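Local structure of ubiquitin and WLM domain-containing metalloprotease SPCC1442.07c (Schizosaccharomyces pombe, 5JIG) at residues 3-8 and 26-31; 31-36 and 93-98; 42-47 and 100-105. The protein is the protease domain of a zinc metalloendopeptidase that probably cleaves DNA-bound proteins, with DNA needed, to help repair DNA-protein crosslinks. All blocks are in the same frame, centred on the assembly; numbering follows the deposited sequence.

Contact 1: residues 3-8 and 26-31; sequences IYTFNE and RLRDDT
Thr5 and Phe6 lean on Arg28 where the edge strand 6-10 of the mixed sheet in this WLM domain meets the last turns of helix 17-29. That helix opens the helical connection from this strand to its parallel neighbour 44-50, a beta-alpha-beta crossover. The tight part is mostly van der Waals contact on the methylenes of Arg28. CB of Phe6 points to the helix, and with CG anti to the carbonyl carbon (chi1 -59°) the ring comes alongside the arginine, CD1 of Phe6 lying 4.0 Å from CG of Arg28. CA of Arg28 reaches the same ring obliquely, and ring and arginine chain run antiparallel past each other. Beyond Arg28, the Phe6 ring packs into the core among Ile33, Met37, Val44, Leu47 and Leu95. Thr5 closes the same methylene chain from another direction, its OG1 3.6 Å from CG of Arg28.

The loose part is polar, and water carries it. One water joins OG1 of Thr5 at 3.0 Å to the carbonyl O of Arg28, to which it donates at 2.7 Å. The end of Arg28 turns to its neighbour in sequence, Asp29: the chain bends at chi3 (66°), bringing the guanidinium side-on to the carboxylate. NE of Arg28 meets OD1 of Asp29 at 2.9 Å from above the carboxylate plane, as a salt bridge, and NH1 of Arg28 gives a nearly straight bond (178°) to OD2 of Asp29 on its syn side. With two nitrogens tied to two oxygens, the guanidinium has little freedom to rotate. NH2 of Arg28, in turn, donates at 2.8 Å to a second water lying in the guanidinium plane, and that water hands a hydrogen on to the carbonyl O of Phe6, 2.9 Å away.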
loop_
_atom_site.group_PDB
_atom_site.type_symbol
_atom_site.label_atom_id
_atom_site.label_comp_id
_atom_site.label_asym_id
_atom_site.label_seq_id
_atom_site.Cartn_x
_atom_site.Cartn_y
_atom_site.Cartn_z
ATOM N N ILE A 3 -1.310 -11.451 -11.858
ATOM C CA ILE A 3 -1.361 -10.121 -12.415
ATOM C C ILE A 3 -1.839 -9.089 -11.394
ATOM O O ILE A 3 -1.767 -7.876 -11.663
ATOM C CB ILE A 3 -2.278 -10.016 -13.665
ATOM C CG1 ILE A 3 -3.743 -10.245 -13.364
ATOM C CG2 ILE A 3 -1.750 -10.930 -14.744
ATOM C CD1 ILE A 3 -4.669 -10.058 -14.539
ATOM N N TYR A 4 -2.366 -9.553 -10.242
ATOM C CA TYR A 4 -2.929 -8.684 -9.246
ATOM C C TYR A 4 -1.827 -8.258 -8.277
ATOM O O TYR A 4 -1.674 -8.805 -7.182
ATOM C CB TYR A 4 -4.119 -9.369 -8.544
ATOM C CG TYR A 4 -5.168 -9.805 -9.565
ATOM C CD1 TYR A 4 -5.596 -11.107 -9.636
ATOM C CD2 TYR A 4 -5.758 -8.863 -10.395
ATOM C CE1 TYR A 4 -6.552 -11.518 -10.575
ATOM C CE2 TYR A 4 -6.706 -9.268 -11.325
ATOM C CZ TYR A 4 -7.104 -10.554 -11.387
ATOM O OH TYR A 4 -8.072 -10.917 -12.317
ATOM N N THR A 5 -1.098 -7.264 -8.715
ATOM C CA THR A 5 0.081 -6.775 -8.016
ATOM C C THR A 5 0.298 -5.302 -8.380
ATOM O O THR A 5 -0.503 -4.686 -9.056
ATOM C CB THR A 5 1.277 -7.672 -8.367
ATOM O OG1 THR A 5 2.354 -7.363 -7.463
ATOM C CG2 THR A 5 1.709 -7.529 -9.807
ATOM N N PHE A 6 1.433 -4.770 -7.897
ATOM C CA PHE A 6 1.910 -3.427 -8.228
ATOM C C PHE A 6 2.956 -3.597 -9.353
ATOM O O PHE A 6 3.964 -4.241 -9.135
ATOM C CB PHE A 6 2.547 -2.769 -7.021
ATOM C CG PHE A 6 1.604 -2.648 -5.851
ATOM C CD1 PHE A 6 1.633 -3.590 -4.853
ATOM C CD2 PHE A 6 0.663 -1.655 -5.792
ATOM C CE1 PHE A 6 0.746 -3.514 -3.778
ATOM C CE2 PHE A 6 -0.213 -1.560 -4.717
ATOM C CZ PHE A 6 -0.190 -2.515 -3.729
ATOM N N ASN A 7 2.691 -3.052 -10.527
ATOM C CA ASN A 7 3.532 -3.365 -11.655
ATOM C C ASN A 7 4.899 -2.685 -11.628
ATOM O O ASN A 7 5.835 -3.222 -12.194
ATOM C CB ASN A 7 2.831 -3.031 -12.974
ATOM C CG ASN A 7 1.679 -3.945 -13.279
ATOM O OD1 ASN A 7 1.606 -5.062 -12.790
ATOM N ND2 ASN A 7 0.747 -3.435 -14.097
ATOM N N GLU A 8 4.993 -1.529 -10.990
ATOM C CA GLU A 8 6.220 -0.769 -10.894
ATOM C C GLU A 8 6.257 -0.068 -9.559
ATOM O O GLU A 8 5.237 0.365 -9.041
ATOM C CB GLU A 8 6.303 0.275 -12.021
ATOM C CG GLU A 8 7.605 1.029 -12.038
ATOM C CD GLU A 8 7.770 2.009 -13.194
ATOM O OE1 GLU A 8 8.771 2.726 -13.237
ATOM O OE2 GLU A 8 6.857 2.119 -14.050
ATOM N N ARG A 26 8.788 -5.079 0.029
ATOM C CA ARG A 26 8.190 -5.846 1.119
ATOM C C ARG A 26 6.672 -5.732 1.077
ATOM O O ARG A 26 5.961 -6.751 1.247
ATOM C CB ARG A 26 8.731 -5.405 2.472
ATOM C CG ARG A 26 8.127 -6.142 3.654
ATOM C CD ARG A 26 8.659 -5.635 4.935
ATOM N NE ARG A 26 8.113 -6.297 6.052
ATOM C CZ ARG A 26 8.397 -5.929 7.344
ATOM N NH1 ARG A 26 7.819 -6.464 8.329
ATOM N NH2 ARG A 26 9.151 -4.887 7.588
ATOM N N LEU A 27 6.149 -4.543 0.883
ATOM C CA LEU A 27 4.694 -4.340 0.782
ATOM C C LEU A 27 4.110 -5.091 -0.412
ATOM O O LEU A 27 3.065 -5.731 -0.300
ATOM C CB LEU A 27 4.384 -2.856 0.697
ATOM C CG LEU A 27 4.634 -2.078 1.987
ATOM C CD1 LEU A 27 4.783 -0.596 1.712
ATOM C CD2 LEU A 27 3.535 -2.296 3.033
ATOM N N ARG A 28 4.763 -4.975 -1.569
ATOM C CA ARG A 28 4.268 -5.663 -2.749
ATOM C C ARG A 28 4.193 -7.167 -2.513
ATOM O O ARG A 28 3.269 -7.834 -2.974
ATOM C CB ARG A 28 5.173 -5.335 -3.926
ATOM C CG ARG A 28 4.783 -6.046 -5.221
ATOM C CD ARG A 28 5.836 -5.880 -6.281
ATOM N NE ARG A 28 7.056 -6.602 -5.793
ATOM C CZ ARG A 28 8.293 -6.384 -6.201
ATOM N NH1 ARG A 28 9.282 -7.022 -5.560
ATOM N NH2 ARG A 28 8.581 -5.584 -7.252
ATOM N N ASP A 29 5.213 -7.692 -1.849
ATOM C CA ASP A 29 5.395 -9.114 -1.683
ATOM C C ASP A 29 4.709 -9.671 -0.415
ATOM O O ASP A 29 4.713 -10.879 -0.175
ATOM C CB ASP A 29 6.847 -9.452 -1.751
ATOM C CG ASP A 29 7.482 -9.073 -3.142
ATOM O OD1 ASP A 29 6.682 -8.936 -4.113
ATOM O OD2 ASP A 29 8.684 -8.915 -3.170
ATOM N N ASP A 30 4.129 -8.796 0.370
ATOM C CA ASP A 30 3.468 -9.160 1.627
ATOM C C ASP A 30 2.364 -10.130 1.307
ATOM O O ASP A 30 1.514 -9.883 0.462
ATOM C CB ASP A 30 2.933 -7.878 2.270
ATOM C CG ASP A 30 2.258 -8.105 3.597
ATOM O OD1 ASP A 30 1.127 -8.620 3.593
ATOM O OD2 ASP A 30 2.851 -7.737 4.644
ATOM N N THR A 31 2.354 -11.293 2.009
ATOM C CA THR A 31 1.386 -12.303 1.686
ATOM C C THR A 31 -0.071 -11.878 1.902
ATOM O O THR A 31 -0.970 -12.342 1.209
ATOM C CB THR A 31 1.726 -13.605 2.407
ATOM O OG1 THR A 31 1.838 -13.326 3.786
ATOM C CG2 THR A 31 2.991 -14.208 1.937
HETATM O O HOH W 1 1.230 -7.177 -4.660
HETATM O O HOH W 2 6.867 -4.326 -9.120
#

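Contact 2: residues 31-36 and 93-98; sequences TGIKKI and STLIHE. With NI (nickel (II) ion), chain B.
Ile33 is the first residue of helix 31-36 to touch segment 93-98, part of the helix that carries the metal-binding HExxH motif. The short axes run almost parallel, 10° apart, and pass at 11.3 Å, a wide spacing bridged by branched aliphatic side chains. With chi2 at -61°, CD1 of Ile33 bends round to reach two residues of the partner helix. It lies 3.9 Å from CD2 of Leu95, whose side chain it crosses obliquely, and 3.8 Å from CG1 of Ile96. One turn further on, Ile36 points at the same helix and takes Ile96 from a different angle: its CD1 stands 4.0 Å from CG1 of Ile96, the two chains crossing at about a right angle. CG1 of Ile96 thus meets two isoleucine methyls, and all four residues are buried.

His97 follows directly after this apolar patch and turns elsewhere, its NE2 binding at 2.1 Å the nickel ion, which His101, His107 and two waters also bind. Neighbouring Glu98 is the predicted catalytic residue. One side of this helix therefore packs in the core with Leu95 and Ile96, while His97 and Glu98 point to the metal site. Around the pair, strand 6-10 lies on one flank, strand 72-76 meets Leu95 through Ile73 and Leu75, and helix 109-122 reaches Ile36 with Glu121 and Ile96 with Ala122.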
loop_
_atom_site.group_PDB
_atom_site.type_symbol
_atom_site.label_atom_id
_atom_site.label_comp_id
_atom_site.label_asym_id
_atom_site.label_seq_id
_atom_site.Cartn_x
_atom_site.Cartn_y
_atom_site.Cartn_z
ATOM N N THR A 31 2.354 -11.293 2.009
ATOM C CA THR A 31 1.386 -12.303 1.686
ATOM C C THR A 31 -0.071 -11.878 1.902
ATOM O O THR A 31 -0.970 -12.342 1.209
ATOM C CB THR A 31 1.726 -13.605 2.407
ATOM O OG1 THR A 31 1.838 -13.326 3.786
ATOM C CG2 THR A 31 2.991 -14.208 1.937
ATOM N N GLY A 32 -0.282 -11.023 2.883
ATOM C CA GLY A 32 -1.605 -10.484 3.136
ATOM C C GLY A 32 -2.055 -9.495 2.083
ATOM O O GLY A 32 -3.201 -9.522 1.636
ATOM N N ILE A 33 -1.167 -8.615 1.662
ATOM C CA ILE A 33 -1.459 -7.707 0.554
ATOM C C ILE A 33 -1.741 -8.473 -0.727
ATOM O O ILE A 33 -2.694 -8.197 -1.445
ATOM C CB ILE A 33 -0.307 -6.681 0.380
ATOM C CG1 ILE A 33 -0.142 -5.766 1.584
ATOM C CG2 ILE A 33 -0.466 -5.882 -0.912
ATOM C CD1 ILE A 33 -1.353 -4.892 1.910
ATOM N N LYS A 34 -0.931 -9.494 -1.008
ATOM C CA LYS A 34 -1.174 -10.321 -2.206
ATOM C C LYS A 34 -2.528 -11.001 -2.111
ATOM O O LYS A 34 -3.251 -11.064 -3.124
ATOM C CB LYS A 34 -0.041 -11.315 -2.388
ATOM C CG LYS A 34 1.267 -10.772 -2.784
ATOM C CD LYS A 34 2.359 -11.802 -2.877
ATOM C CE LYS A 34 2.433 -12.354 -4.206
ATOM N NZ LYS A 34 3.898 -12.677 -4.506
ATOM N N LYS A 35 -2.896 -11.504 -0.922
ATOM C CA LYS A 35 -4.176 -12.172 -0.772
ATOM C C LYS A 35 -5.327 -11.283 -1.119
ATOM O O LYS A 35 -6.233 -11.700 -1.819
ATOM C CB LYS A 35 -4.296 -12.695 0.695
ATOM C CG LYS A 35 -5.481 -13.546 0.964
ATOM C CD LYS A 35 -5.228 -14.951 0.582
ATOM C CE LYS A 35 -6.367 -15.869 1.006
ATOM N NZ LYS A 35 -6.781 -16.790 -0.030
ATOM N N ILE A 36 -5.317 -10.033 -0.614
ATOM C CA ILE A 36 -6.417 -9.163 -0.909
ATOM C C ILE A 36 -6.407 -8.659 -2.360
ATOM O O ILE A 36 -7.489 -8.450 -2.940
ATOM C CB ILE A 36 -6.577 -8.015 0.099
ATOM C CG1 ILE A 36 -5.375 -7.101 0.147
ATOM C CG2 ILE A 36 -6.935 -8.599 1.447
ATOM C CD1 ILE A 36 -5.566 -5.858 1.003
ATOM N N SER A 93 -1.244 -0.848 6.915
ATOM C CA SER A 93 -2.635 -0.477 7.087
ATOM C C SER A 93 -3.015 0.727 6.239
ATOM O O SER A 93 -4.117 0.766 5.681
ATOM C CB SER A 93 -2.916 -0.190 8.567
ATOM O OG SER A 93 -4.286 0.100 8.757
ATOM N N THR A 94 -2.136 1.707 6.094
ATOM C CA THR A 94 -2.358 2.792 5.155
ATOM C C THR A 94 -2.498 2.270 3.719
ATOM O O THR A 94 -3.377 2.704 2.980
ATOM C CB THR A 94 -1.284 3.862 5.257
ATOM O OG1 THR A 94 -1.332 4.439 6.557
ATOM C CG2 THR A 94 -1.401 4.926 4.186
ATOM N N LEU A 95 -1.692 1.303 3.340
ATOM C CA LEU A 95 -1.827 0.707 1.998
ATOM C C LEU A 95 -3.191 0.069 1.822
ATOM O O LEU A 95 -3.824 0.198 0.770
ATOM C CB LEU A 95 -0.698 -0.269 1.723
ATOM C CG LEU A 95 -0.762 -0.981 0.358
ATOM C CD1 LEU A 95 -0.877 -0.016 -0.811
ATOM C CD2 LEU A 95 0.450 -1.888 0.207
ATOM N N ILE A 96 -3.679 -0.661 2.845
ATOM C CA ILE A 96 -5.018 -1.246 2.756
ATOM C C ILE A 96 -6.078 -0.168 2.623
ATOM O O ILE A 96 -7.024 -0.338 1.852
ATOM C CB ILE A 96 -5.249 -2.228 3.933
ATOM C CG1 ILE A 96 -4.240 -3.372 3.858
ATOM C CG2 ILE A 96 -6.673 -2.696 3.939
ATOM C CD1 ILE A 96 -4.269 -4.351 5.003
ATOM N N HIS A 97 -5.930 0.939 3.354
ATOM C CA HIS A 97 -6.813 2.071 3.200
ATOM C C HIS A 97 -6.805 2.541 1.739
ATOM O O HIS A 97 -7.882 2.717 1.123
ATOM C CB HIS A 97 -6.360 3.183 4.166
ATOM C CG HIS A 97 -7.124 4.447 4.025
ATOM N ND1 HIS A 97 -7.854 4.987 5.064
ATOM C CD2 HIS A 97 -7.270 5.327 3.006
ATOM C CE1 HIS A 97 -8.378 6.131 4.649
ATOM N NE2 HIS A 97 -8.069 6.369 3.400
ATOM N N GLU A 98 -5.625 2.767 1.174
ATOM C CA GLU A 98 -5.570 3.223 -0.204
ATOM C C GLU A 98 -6.175 2.207 -1.175
ATOM O O GLU A 98 -6.887 2.617 -2.110
ATOM C CB GLU A 98 -4.173 3.620 -0.642
ATOM C CG GLU A 98 -3.447 4.624 0.258
ATOM C CD GLU A 98 -4.171 5.774 0.715
ATOM O OE1 GLU A 98 -5.161 6.167 0.079
ATOM O OE2 GLU A 98 -3.705 6.327 1.755
HETATM NI NI NI B . -8.497 8.029 2.240
HETATM O O HOH W 3 -8.604 9.836 1.108
HETATM O O HOH W 4 -7.310 9.238 3.601
#

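Contact 3: residues 42-47 and 100-105; sequences WTVPLL and THNVHG. With NI (nickel (II) ion), chain B.
Over one face of the Trp42 indole stands the side-chain amide of Asn102, with ND2 of Asn102 3.3 Å above the ring plane and offset toward its rim. The amide is turned almost upright on the ring, their planes 85° apart, and ND2 of Asn102 comes to 3.4 Å from CG of Trp42. CB of Asn102 covers the same indole in a CH-pi contact, 4.0 Å from the centroid of the five-membered ring of Trp42. At the edge, near the indole plane, CG2 of Val103 touches CZ2 of Trp42 at 3.7 Å. The His40 ring also stacks with the indole. CB of Trp42 points to the loop, and a chi1 of -71°, which sets CG beside the backbone N, lays the indole against the Asn102 amide. Beside the amide, CG2 of Val44 makes a looser contact at 4.2 Å to ND2 of Asn102. The other end of the amide is occupied: OD1 of Asn102 takes a hydrogen bond from Asn66. An alanine in place of Trp42 would probably open a gap between segment 42-47 and the loop, and leave Asn102 ND2 and Val103 CG2 without the aromatic surface they pack on.

This loop continues the metal helix. His101 binds the nickel ion through NE2 at 2.1 Å, and its ND1 donates to the carbonyl O of His104 at 2.8 Å, in the carbonyl plane, a second-shell bond that, with the metal bond, is likely to limit the ring's rotation. His97, His101 and His107 together give the three-histidine site of an HExxH metalloprotease, with the third histidine six residues after the second, as in metzincins; here nickel occupies the place of the catalytic zinc.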
loop_
_atom_site.group_PDB
_atom_site.type_symbol
_atom_site.label_atom_id
_atom_site.label_comp_id
_atom_site.label_asym_id
_atom_site.label_seq_id
_atom_site.Cartn_x
_atom_site.Cartn_y
_atom_site.Cartn_z
ATOM N N TRP A 42 -7.288 -6.731 -8.064
ATOM C CA TRP A 42 -6.686 -5.407 -8.244
ATOM C C TRP A 42 -5.310 -5.505 -8.810
ATOM O O TRP A 42 -4.425 -6.180 -8.267
ATOM C CB TRP A 42 -6.616 -4.701 -6.898
ATOM C CG TRP A 42 -7.918 -4.270 -6.365
ATOM C CD1 TRP A 42 -9.004 -3.906 -7.078
ATOM C CD2 TRP A 42 -8.286 -4.166 -5.007
ATOM N NE1 TRP A 42 -10.044 -3.549 -6.226
ATOM C CE2 TRP A 42 -9.603 -3.699 -4.951
ATOM C CE3 TRP A 42 -7.620 -4.448 -3.795
ATOM C CZ2 TRP A 42 -10.287 -3.509 -3.725
ATOM C CZ3 TRP A 42 -8.310 -4.272 -2.610
ATOM C CH2 TRP A 42 -9.575 -3.750 -2.596
ATOM N N THR A 43 -5.112 -4.789 -9.951
ATOM C CA THR A 43 -3.815 -4.509 -10.518
ATOM C C THR A 43 -3.566 -3.033 -10.414
ATOM O O THR A 43 -4.409 -2.221 -10.833
ATOM C CB THR A 43 -3.736 -4.930 -11.979
ATOM O OG1 THR A 43 -4.020 -6.335 -12.129
ATOM C CG2 THR A 43 -2.426 -4.529 -12.578
ATOM N N VAL A 44 -2.481 -2.643 -9.780
ATOM C CA VAL A 44 -2.135 -1.220 -9.584
ATOM C C VAL A 44 -0.854 -0.968 -10.369
ATOM O O VAL A 44 0.210 -1.520 -10.068
ATOM C CB VAL A 44 -1.969 -0.911 -8.084
ATOM C CG1 VAL A 44 -1.440 0.494 -7.883
ATOM C CG2 VAL A 44 -3.296 -1.107 -7.376
ATOM N N PRO A 45 -0.923 -0.122 -11.402
ATOM C CA PRO A 45 0.275 0.054 -12.235
ATOM C C PRO A 45 1.507 0.580 -11.505
ATOM O O PRO A 45 2.629 0.187 -11.833
ATOM C CB PRO A 45 -0.196 1.045 -13.321
ATOM C CG PRO A 45 -1.643 0.686 -13.503
ATOM C CD PRO A 45 -2.139 0.375 -12.092
ATOM N N LEU A 46 1.301 1.474 -10.545
ATOM C CA LEU A 46 2.418 2.138 -9.914
ATOM C C LEU A 46 2.191 2.279 -8.428
ATOM O O LEU A 46 1.105 2.740 -7.990
ATOM C CB LEU A 46 2.588 3.543 -10.525
ATOM C CG LEU A 46 3.758 4.410 -10.046
ATOM C CD1 LEU A 46 5.086 3.734 -10.225
ATOM C CD2 LEU A 46 3.719 5.766 -10.740
ATOM N N LEU A 47 3.198 1.925 -7.624
ATOM C CA LEU A 47 3.226 2.155 -6.184
ATOM C C LEU A 47 4.465 3.004 -5.941
ATOM O O LEU A 47 5.603 2.591 -6.280
ATOM C CB LEU A 47 3.343 0.854 -5.412
ATOM C CG LEU A 47 3.440 0.960 -3.892
ATOM C CD1 LEU A 47 2.180 1.599 -3.315
ATOM C CD2 LEU A 47 3.684 -0.392 -3.273
ATOM N N THR A 100 -8.630 0.255 -0.580
ATOM C CA THR A 100 -10.062 0.353 -0.412
ATOM C C THR A 100 -10.648 1.432 -1.302
ATOM O O THR A 100 -11.770 1.329 -1.811
ATOM C CB THR A 100 -10.387 0.603 1.087
ATOM O OG1 THR A 100 -9.842 -0.413 1.897
ATOM C CG2 THR A 100 -11.877 0.565 1.330
ATOM N N HIS A 101 -9.896 2.514 -1.533
ATOM C CA HIS A 101 -10.269 3.582 -2.430
ATOM C C HIS A 101 -10.293 3.155 -3.913
ATOM O O HIS A 101 -10.768 3.923 -4.756
ATOM C CB HIS A 101 -9.369 4.797 -2.299
ATOM C CG HIS A 101 -9.599 5.626 -1.056
ATOM N ND1 HIS A 101 -10.809 6.193 -0.746
ATOM C CD2 HIS A 101 -8.715 6.101 -0.152
ATOM C CE1 HIS A 101 -10.641 6.943 0.334
ATOM N NE2 HIS A 101 -9.386 6.936 0.718
ATOM N N ASN A 102 -9.861 1.950 -4.251
ATOM C CA ASN A 102 -10.136 1.423 -5.590
ATOM C C ASN A 102 -11.625 1.300 -5.824
ATOM O O ASN A 102 -12.060 1.341 -6.987
ATOM C CB ASN A 102 -9.478 0.095 -5.817
ATOM C CG ASN A 102 -7.967 0.169 -5.961
ATOM O OD1 ASN A 102 -7.386 1.242 -6.075
ATOM N ND2 ASN A 102 -7.307 -0.977 -5.982
ATOM N N VAL A 103 -12.417 1.105 -4.748
ATOM C CA VAL A 103 -13.848 0.862 -4.816
ATOM C C VAL A 103 -14.610 2.028 -4.273
ATOM O O VAL A 103 -15.621 2.435 -4.862
ATOM C CB VAL A 103 -14.194 -0.456 -4.032
ATOM C CG1 VAL A 103 -15.691 -0.789 -4.053
ATOM C CG2 VAL A 103 -13.381 -1.618 -4.567
ATOM N N HIS A 104 -14.223 2.578 -3.126
ATOM C CA HIS A 104 -15.040 3.588 -2.431
ATOM C C HIS A 104 -14.261 4.915 -2.362
ATOM O O HIS A 104 -13.150 4.938 -1.767
ATOM C CB HIS A 104 -15.365 3.087 -1.031
ATOM C CG HIS A 104 -16.190 1.830 -1.047
ATOM N ND1 HIS A 104 -17.494 1.799 -1.550
ATOM C CD2 HIS A 104 -15.872 0.554 -0.704
ATOM C CE1 HIS A 104 -17.899 0.555 -1.489
ATOM N NE2 HIS A 104 -16.956 -0.224 -0.973
ATOM N N GLY A 105 -14.811 5.989 -2.873
ATOM C CA GLY A 105 -14.128 7.256 -2.876
ATOM C C GLY A 105 -14.092 7.997 -1.564
ATOM O O GLY A 105 -13.029 8.584 -1.195
HETATM NI NI NI B . -8.497 8.029 2.240
HETATM O O HOH W 3 -8.604 9.836 1.108
HETATM O O HOH W 4 -7.310 9.238 3.601
#

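How the contacts relate
Contact 2 is the buried core of the three, purely aliphatic and joining two nearly parallel helices, whereas contacts 1 and 3 are only partly buried and mix an aromatic ring with polar groups. In contact 1 the polar side is served by waters and an arginine-aspartate pair; in contact 3 an amide rests directly on an indole. Contacts 1 and 3 share the sheet through neighbouring strands 6-10 and 44-50, with Glu8 O and Leu47 N 2.9 Å apart. Contacts 1 and 2 share Thr31 and adjoin in the core. Contacts 2 and 3 both lead to the nickel ion, through His97 and His101 respectively.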